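PDB 5VUG: uncharacterized protein Rv2277c from Mycobacterium tuberculosis, which is uncharacterized but, as a TIM-barrel protein of the glycerophosphodiester phosphodiesterase family, probably hydrolyses phosphoric diesters. Local coordinates for residues 20-25 with 271-276; 79-84 with 106-111. One frame throughout, in Å; residues are numbered along the deposited sequence.

Contact 1: residues 20-25 with 271-276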
ATOM      1  N   THR A  20       4.995  -4.907 -29.145  1.00 11.55           N
ATOM      2  CA  THR A  20       4.818  -3.501 -29.503  1.00 12.90           C
ATOM      3  C   THR A  20       6.133  -2.780 -29.832  1.00 12.57           C
ATOM      4  O   THR A  20       6.125  -1.806 -30.595  1.00 16.16           O
ATOM      5  CB  THR A  20       4.039  -2.822 -28.365  1.00 17.73           C
ATOM      6  OG1 THR A  20       3.879  -1.426 -28.624  1.00 18.15           O
ATOM      7  CG2 THR A  20       4.745  -3.000 -27.051  1.00 21.92           C
ATOM      8  N   ARG A  21       7.261  -3.219 -29.266  1.00 13.47           N
ATOM      9  CA  ARG A  21       8.533  -2.554 -29.552  1.00 14.43           C
ATOM     10  C   ARG A  21       9.054  -2.880 -30.951  1.00 15.67           C
ATOM     11  O   ARG A  21       9.681  -2.029 -31.597  1.00 17.52           O
ATOM     12  CB  ARG A  21       9.565  -2.946 -28.493  1.00 17.96           C
ATOM     13  CG  ARG A  21      10.963  -2.435 -28.741  1.00 26.18           C
ATOM     14  CD  ARG A  21      11.039  -0.927 -28.692  1.00 36.43           C
ATOM     15  NE  ARG A  21      12.360  -0.478 -28.250  1.00 49.38           N
ATOM     16  CZ  ARG A  21      13.462  -0.515 -28.996  1.00 57.40           C
ATOM     17  NH1 ARG A  21      13.420  -0.983 -30.238  1.00 60.32           N
ATOM     18  NH2 ARG A  21      14.613  -0.081 -28.498  1.00 58.83           N
ATOM     19  N   ASP A  22       8.797  -4.087 -31.440  1.00 14.27           N
ATOM     20  CA  ASP A  22       9.418  -4.574 -32.666  1.00 12.89           C
ATOM     21  C   ASP A  22       8.665  -4.175 -33.933  1.00 14.57           C
ATOM     22  O   ASP A  22       9.295  -3.907 -34.962  1.00 15.11           O
ATOM     23  CB  ASP A  22       9.529  -6.101 -32.621  1.00 14.28           C
ATOM     24  CG  ASP A  22      10.463  -6.598 -31.530  1.00 12.96           C
ATOM     25  OD1 ASP A  22      11.280  -5.809 -31.006  1.00 16.33           O
ATOM     26  OD2 ASP A  22      10.389  -7.800 -31.204  1.00 14.24           O
ATOM     27  N   PHE A  23       7.337  -4.191 -33.896  1.00 14.95           N
ATOM     28  CA  PHE A  23       6.488  -3.937 -35.052  1.00 13.76           C
ATOM     29  C   PHE A  23       5.208  -3.297 -34.548  1.00 13.43           C
ATOM     30  O   PHE A  23       4.914  -3.367 -33.349  1.00 14.52           O
ATOM     31  CB  PHE A  23       6.153  -5.243 -35.790  1.00 13.94           C
ATOM     32  CG  PHE A  23       7.344  -5.891 -36.430  1.00 15.53           C
ATOM     33  CD1 PHE A  23       7.748  -5.520 -37.705  1.00 17.69           C
ATOM     34  CD2 PHE A  23       8.073  -6.856 -35.746  1.00 15.17           C
ATOM     35  CE1 PHE A  23       8.853  -6.104 -38.286  1.00 19.00           C
ATOM     36  CE2 PHE A  23       9.190  -7.443 -36.323  1.00 17.25           C
ATOM     37  CZ  PHE A  23       9.574  -7.076 -37.595  1.00 19.16           C
ATOM     38  N   PRO A  24       4.419  -2.648 -35.441  1.00 12.82           N
ATOM     39  CA  PRO A  24       3.175  -1.998 -34.995  1.00 12.23           C
ATOM     40  C   PRO A  24       2.300  -2.919 -34.159  1.00 12.28           C
ATOM     41  O   PRO A  24       1.956  -4.025 -34.592  1.00 13.49           O
ATOM     42  CB  PRO A  24       2.494  -1.616 -36.314  1.00 13.05           C
ATOM     43  CG  PRO A  24       3.668  -1.331 -37.233  1.00 12.67           C
ATOM     44  CD  PRO A  24       4.695  -2.382 -36.866  1.00 13.30           C
ATOM     45  N   GLU A  25       1.969  -2.485 -32.946  1.00 10.00           N
ATOM     46  CA  GLU A  25       1.288  -3.368 -32.010  1.00  9.51           C
ATOM     47  C   GLU A  25      -0.069  -3.798 -32.554  1.00  9.39           C
ATOM     48  O   GLU A  25      -0.731  -3.073 -33.300  1.00 12.08           O
ATOM     49  CB  GLU A  25       1.117  -2.680 -30.657  1.00 10.07           C
ATOM     50  CG  GLU A  25       0.309  -1.385 -30.701  1.00 11.08           C
ATOM     51  CD  GLU A  25       0.062  -0.835 -29.328  1.00 12.05           C
ATOM     52  OE1 GLU A  25       1.038  -0.443 -28.666  1.00 17.57           O
ATOM     53  OE2 GLU A  25      -1.107  -0.810 -28.901  1.00 11.46           O
ATOM     54  N   ASP A 271       7.626  -6.592 -24.430  1.00 11.98           N
ATOM     55  CA  ASP A 271       7.376  -5.716 -25.570  1.00 12.73           C
ATOM     56  C   ASP A 271       8.226  -6.073 -26.779  1.00 12.62           C
ATOM     57  O   ASP A 271       7.863  -5.711 -27.904  1.00 14.47           O
ATOM     58  CB  ASP A 271       7.646  -4.251 -25.213  1.00 14.32           C
ATOM     59  CG  ASP A 271       6.593  -3.660 -24.286  1.00 20.63           C
ATOM     60  OD1 ASP A 271       5.709  -4.400 -23.821  1.00 24.07           O
ATOM     61  OD2 ASP A 271       6.645  -2.435 -24.038  1.00 23.79           O
ATOM     62  N   SER A 272       9.355  -6.751 -26.583  1.00 11.78           N
ATOM     63  CA  SER A 272      10.251  -7.082 -27.690  1.00 12.59           C
ATOM     64  C   SER A 272      10.557  -8.570 -27.709  1.00 12.80           C
ATOM     65  O   SER A 272      11.526  -9.022 -27.081  1.00 14.70           O
ATOM     66  CB  SER A 272      11.549  -6.282 -27.615  1.00 13.21           C
ATOM     67  OG  SER A 272      12.417  -6.642 -28.675  1.00 16.16           O
ATOM     68  N   PRO A 273       9.769  -9.355 -28.438  1.00 13.15           N
ATOM     69  CA  PRO A 273      10.142 -10.756 -28.680  1.00 13.90           C
ATOM     70  C   PRO A 273      11.550 -10.919 -29.225  1.00 14.20           C
ATOM     71  O   PRO A 273      12.219 -11.906 -28.900  1.00 14.29           O
ATOM     72  CB  PRO A 273       9.077 -11.209 -29.684  1.00 12.78           C
ATOM     73  CG  PRO A 273       7.859 -10.412 -29.269  1.00 12.70           C
ATOM     74  CD  PRO A 273       8.406  -9.050 -28.914  1.00 12.85           C
ATOM     75  N   LEU A 274      12.034  -9.967 -30.032  1.00 15.47           N
ATOM     76  CA  LEU A 274      13.392 -10.082 -30.555  1.00 18.93           C
ATOM     77  C   LEU A 274      14.431  -9.981 -29.443  1.00 19.32           C
ATOM     78  O   LEU A 274      15.390 -10.767 -29.408  1.00 18.96           O
ATOM     79  CB  LEU A 274      13.630  -9.038 -31.651  1.00 17.94           C
ATOM     80  CG  LEU A 274      12.950  -9.364 -32.984  1.00 20.47           C
ATOM     81  CD1 LEU A 274      12.939  -8.156 -33.925  1.00 21.56           C
ATOM     82  CD2 LEU A 274      13.637 -10.563 -33.647  1.00 21.40           C
ATOM     83  N   ALA A 275      14.264  -9.025 -28.522  1.00 17.09           N
ATOM     84  CA  ALA A 275      15.175  -8.938 -27.384  1.00 17.64           C
ATOM     85  C   ALA A 275      15.068 -10.173 -26.503  1.00 18.35           C
ATOM     86  O   ALA A 275      16.080 -10.672 -25.992  1.00 18.66           O
ATOM     87  CB  ALA A 275      14.880  -7.681 -26.567  1.00 18.11           C
ATOM     88  N   ALA A 276      13.847 -10.692 -26.330  1.00 17.84           N
ATOM     89  CA  ALA A 276      13.630 -11.834 -25.447  1.00 17.91           C
ATOM     90  C   ALA A 276      14.292 -13.099 -25.978  1.00 17.74           C
ATOM     91  O   ALA A 276      14.693 -13.958 -25.183  1.00 18.40           O
ATOM     92  CB  ALA A 276      12.133 -12.057 -25.217  1.00 18.84           C
TER
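Asp22 holds CG beside its own backbone N (chi1 -65°), which aims the carboxylate at the start of helix 273-277, while Ser272 sets OG anti to its backbone N (chi1 178°) to meet it. Through their syn lone pairs, Asp22 OD1 accepts from Ser272 OG at 2.7 Å and Asp22 OD2 accepts from Leu274 N at 3.0 Å in a nearly straight bond (166°). Ser272 is the N-cap: while donating to Asp22 OD1, OG accepts from Ala275 N at 3.0 Å, so the aspartate orients the O-H of the capping serine and binds a first-turn N-H. A carboxylate placed at this helix end is probably stabilised in its charged form. Leu274 crosses Asp22 obliquely, laying CB, CG and CD1 beside the carboxylate. One residue earlier in each segment, Arg21 N donates to Asp271 O at 2.9 Å from above the carbonyl plane, and Thr20 CG2 rests 3.4 Å from Asp271 CG, the two side chains running alongside; Asp271 OD1 is bound by His16. Thr20 OG1 donates to Glu25 OE1, which is salt-bridged to Arg17. Both loops leave the C-terminal ends of neighbouring barrel strands, 12-16 and 267-270, where TIM barrels carry their active sites, and a glycerol lies about 6 Å from the Asp271 side chain. The contact ties the loop before helix 28-36 to the turn before helix 273-277, with Pro273 packed on Ala15 of strand 12-16.

Contact 2: residues 79-84 with 106-111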
ATOM      1  N   GLN A  79     -14.760  -0.048 -42.236  1.00 18.45           N
ATOM      2  CA  GLN A  79     -14.044   1.214 -42.061  1.00 19.48           C
ATOM      3  C   GLN A  79     -12.754   1.032 -41.269  1.00 18.29           C
ATOM      4  O   GLN A  79     -11.727   1.632 -41.610  1.00 17.50           O
ATOM      5  CB  GLN A  79     -14.954   2.231 -41.379  1.00 18.26           C
ATOM      6  CG  GLN A  79     -16.126   2.637 -42.254  1.00 20.41           C
ATOM      7  CD  GLN A  79     -17.184   3.418 -41.516  1.00 21.95           C
ATOM      8  OE1 GLN A  79     -17.324   3.312 -40.299  1.00 21.20           O
ATOM      9  NE2 GLN A  79     -17.940   4.217 -42.255  1.00 26.47           N
ATOM     10  N   LEU A  80     -12.790   0.224 -40.204  1.00 16.69           N
ATOM     11  CA  LEU A  80     -11.607   0.025 -39.372  1.00 15.05           C
ATOM     12  C   LEU A  80     -10.491  -0.647 -40.153  1.00 15.83           C
ATOM     13  O   LEU A  80      -9.316  -0.300 -39.990  1.00 15.42           O
ATOM     14  CB  LEU A  80     -11.965  -0.818 -38.147  1.00 13.45           C
ATOM     15  CG  LEU A  80     -12.871  -0.115 -37.137  1.00 12.97           C
ATOM     16  CD1 LEU A  80     -13.577  -1.120 -36.241  1.00 14.98           C
ATOM     17  CD2 LEU A  80     -12.055   0.853 -36.320  1.00 12.48           C
ATOM     18  N   GLN A  81     -10.835  -1.623 -40.996  1.00 17.34           N
ATOM     19  CA  GLN A  81      -9.813  -2.356 -41.735  1.00 16.79           C
ATOM     20  C   GLN A  81      -9.166  -1.521 -42.832  1.00 19.76           C
ATOM     21  O   GLN A  81      -8.155  -1.950 -43.404  1.00 20.88           O
ATOM     22  CB  GLN A  81     -10.385  -3.663 -42.289  1.00 18.15           C
ATOM     23  CG  GLN A  81     -10.687  -4.696 -41.217  1.00 18.05           C
ATOM     24  CD  GLN A  81     -11.165  -6.013 -41.801  1.00 21.76           C
ATOM     25  OE1 GLN A  81     -12.304  -6.125 -42.258  1.00 26.93           O
ATOM     26  NE2 GLN A  81     -10.292  -7.011 -41.801  1.00 27.03           N
ATOM     27  N   GLN A  82      -9.710  -0.345 -43.131  1.00 19.78           N
ATOM     28  CA  GLN A  82      -9.049   0.592 -44.024  1.00 23.06           C
ATOM     29  C   GLN A  82      -8.037   1.484 -43.314  1.00 21.50           C
ATOM     30  O   GLN A  82      -7.235   2.139 -43.991  1.00 23.13           O
ATOM     31  CB  GLN A  82     -10.088   1.451 -44.754  1.00 23.96           C
ATOM     32  CG  GLN A  82     -10.944   0.668 -45.729  1.00 28.29           C
ATOM     33  CD  GLN A  82     -10.125   0.049 -46.843  1.00 35.07           C
ATOM     34  OE1 GLN A  82     -10.064  -1.174 -46.982  1.00 39.57           O
ATOM     35  NE2 GLN A  82      -9.483   0.894 -47.641  1.00 39.03           N
ATOM     36  N   LEU A  83      -8.037   1.517 -41.979  1.00 18.29           N
ATOM     37  CA  LEU A  83      -7.113   2.370 -41.242  1.00 16.13           C
ATOM     38  C   LEU A  83      -5.753   1.702 -41.111  1.00 17.94           C
ATOM     39  O   LEU A  83      -5.653   0.480 -40.956  1.00 19.49           O
ATOM     40  CB  LEU A  83      -7.662   2.700 -39.852  1.00 15.83           C
ATOM     41  CG  LEU A  83      -9.010   3.423 -39.832  1.00 15.21           C
ATOM     42  CD1 LEU A  83      -9.492   3.621 -38.383  1.00 16.11           C
ATOM     43  CD2 LEU A  83      -8.921   4.755 -40.575  1.00 16.42           C
ATOM     44  N   ASN A  84      -4.705   2.516 -41.166  1.00 15.32           N
ATOM     45  CA  ASN A  84      -3.329   2.043 -41.061  1.00 15.97           C
ATOM     46  C   ASN A  84      -2.905   2.165 -39.600  1.00 14.83           C
ATOM     47  O   ASN A  84      -2.634   3.267 -39.116  1.00 14.38           O
ATOM     48  CB  ASN A  84      -2.444   2.885 -41.973  1.00 16.00           C
ATOM     49  CG  ASN A  84      -0.990   2.472 -41.926  1.00 16.80           C
ATOM     50  OD1 ASN A  84      -0.610   1.556 -41.196  1.00 15.38           O
ATOM     51  ND2 ASN A  84      -0.166   3.137 -42.725  1.00 18.32           N
ATOM     52  N   ILE A 106      -5.655  -2.364 -39.164  1.00 13.35           N
ATOM     53  CA  ILE A 106      -6.327  -2.992 -38.021  1.00 11.81           C
ATOM     54  C   ILE A 106      -6.855  -4.356 -38.446  1.00 12.56           C
ATOM     55  O   ILE A 106      -7.642  -4.437 -39.401  1.00 13.63           O
ATOM     56  CB  ILE A 106      -7.483  -2.129 -37.494  1.00 10.80           C
ATOM     57  CG1 ILE A 106      -6.972  -0.802 -36.925  1.00 12.39           C
ATOM     58  CG2 ILE A 106      -8.306  -2.914 -36.459  1.00 11.00           C
ATOM     59  CD1 ILE A 106      -8.100   0.148 -36.518  1.00 13.46           C
ATOM     60  N   PRO A 107      -6.486  -5.443 -37.751  1.00 11.62           N
ATOM     61  CA  PRO A 107      -7.027  -6.766 -38.086  1.00 10.77           C
ATOM     62  C   PRO A 107      -8.231  -7.138 -37.234  1.00 11.51           C
ATOM     63  O   PRO A 107      -8.395  -6.636 -36.117  1.00 11.77           O
ATOM     64  CB  PRO A 107      -5.855  -7.690 -37.751  1.00 12.05           C
ATOM     65  CG  PRO A 107      -5.243  -7.011 -36.496  1.00 10.33           C
ATOM     66  CD  PRO A 107      -5.450  -5.516 -36.695  1.00 10.63           C
ATOM     67  N   THR A 108      -9.065  -8.046 -37.727  1.00 11.36           N
ATOM     68  CA  THR A 108     -10.087  -8.602 -36.859  1.00 11.50           C
ATOM     69  C   THR A 108      -9.445  -9.609 -35.908  1.00 10.95           C
ATOM     70  O   THR A 108      -8.358 -10.143 -36.169  1.00 10.48           O
ATOM     71  CB  THR A 108     -11.170  -9.326 -37.666  1.00 12.14           C
ATOM     72  OG1 THR A 108     -10.594 -10.437 -38.382  1.00 13.80           O
ATOM     73  CG2 THR A 108     -11.871  -8.376 -38.635  1.00 14.23           C
ATOM     74  N   LEU A 109     -10.130  -9.862 -34.785  1.00 11.27           N
ATOM     75  CA  LEU A 109      -9.686 -10.928 -33.892  1.00 10.46           C
ATOM     76  C   LEU A 109      -9.616 -12.251 -34.638  1.00 10.71           C
ATOM     77  O   LEU A 109      -8.683 -13.040 -34.442  1.00 11.27           O
ATOM     78  CB  LEU A 109     -10.621 -11.031 -32.688  1.00  9.99           C
ATOM     79  CG  LEU A 109     -10.361 -12.213 -31.742  1.00  9.55           C
ATOM     80  CD1 LEU A 109      -8.986 -12.125 -31.087  1.00 10.68           C
ATOM     81  CD2 LEU A 109     -11.459 -12.263 -30.688  1.00  9.71           C
ATOM     82  N   GLU A 110     -10.589 -12.497 -35.520  1.00 11.75           N
ATOM     83  CA  GLU A 110     -10.618 -13.740 -36.285  1.00 13.70           C
ATOM     84  C   GLU A 110      -9.379 -13.874 -37.170  1.00 12.25           C
ATOM     85  O   GLU A 110      -8.765 -14.951 -37.237  1.00 12.97           O
ATOM     86  CB  GLU A 110     -11.919 -13.802 -37.096  1.00 16.85           C
ATOM     87  CG  GLU A 110     -12.154 -15.100 -37.837  1.00 18.98           C
ATOM     88  CD  GLU A 110     -13.638 -15.432 -38.020  1.00 22.63           C
ATOM     89  OE1 GLU A 110     -13.926 -16.484 -38.618  1.00 23.73           O
ATOM     90  OE2 GLU A 110     -14.514 -14.662 -37.559  1.00 23.90           O
ATOM     91  N   GLN A 111      -8.980 -12.785 -37.841  1.00 12.51           N
ATOM     92  CA  GLN A 111      -7.748 -12.810 -38.628  1.00 14.43           C
ATOM     93  C   GLN A 111      -6.538 -13.072 -37.744  1.00 13.16           C
ATOM     94  O   GLN A 111      -5.627 -13.813 -38.130  1.00 15.47           O
ATOM     95  CB  GLN A 111      -7.547 -11.477 -39.355  1.00 15.79           C
ATOM     96  CG  GLN A 111      -8.372 -11.285 -40.615  1.00 18.43           C
ATOM     97  CD  GLN A 111      -8.299  -9.867 -41.157  1.00 22.89           C
ATOM     98  OE1 GLN A 111      -8.350  -8.892 -40.406  1.00 19.82           O
ATOM     99  NE2 GLN A 111      -8.179  -9.747 -42.476  1.00 27.46           N
TER
HETATM  100  O   HOH W   1      -7.226  -5.890 -41.736  1.00 25.64           O
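Gln111 OE1 is gripped by one firm bond, from Thr108 N at 2.9 Å, which arrives in the carbonyl plane on a lone pair; Gln81 NE2 lies 3.0 Å from the same oxygen. Thr108 OG1, in the crowded position between backbone N and carbonyl carbon (chi1 62°), accepts in return from Gln111 N at 2.9 Å. Gln81 reaches across with its chain extended beyond CG and meets Gln111 tip to tip, the amide planes turned 76° apart; on the way its CD and NE2 pass over Thr108 CG2. A water bridges the segments, accepting from Gln81 NE2 and donating to Ile106 O at 2.8 Å. Ile106 carries the apolar part: CD1 touches Leu80 CD2 at 4.0 Å, where the side chains cross obliquely, and approaches Leu83 CD1, which runs alongside it. Directly between the two backbones runs one weak bond, Ile106 N to Leu83 O at 3.4 Å. Leu80 and Ile106 also share Leu62, and Ile106 packs on Val55 of strand 54-56. The reciprocal Thr108-Gln111 pair is a capping box at the N-terminus of helix 109-114; two residues ahead of it, Ile106 packs on the type I turn Leu80 to Leu83, whose Gln81 reaches the box.

How the contacts relate
The contacts lie in one TIM-barrel domain, their centres about 20 Å apart and their nearest atoms about 6 Å apart. Contact 1, at the surface, joins loops after two strands from distant parts of the sequence; contact 2 is partly buried and joins segments close in sequence. Both caps accept an N-H of their own helix; the Ser272 hydroxyl additionally donates to a carboxylate of the other segment, whereas Thr108 pairs with Gln111 of its own segment. Two of the three hydrogen bonds across contact 1 end on a carboxylate; contact 2 relies on aliphatic packing, a bridging water and neutral amides. Both meet one long loop: Phe23 touches Tyr99, Pro24 touches Thr104, and Asn84 hydrogen-bonds Tyr99 O and Thr104 N.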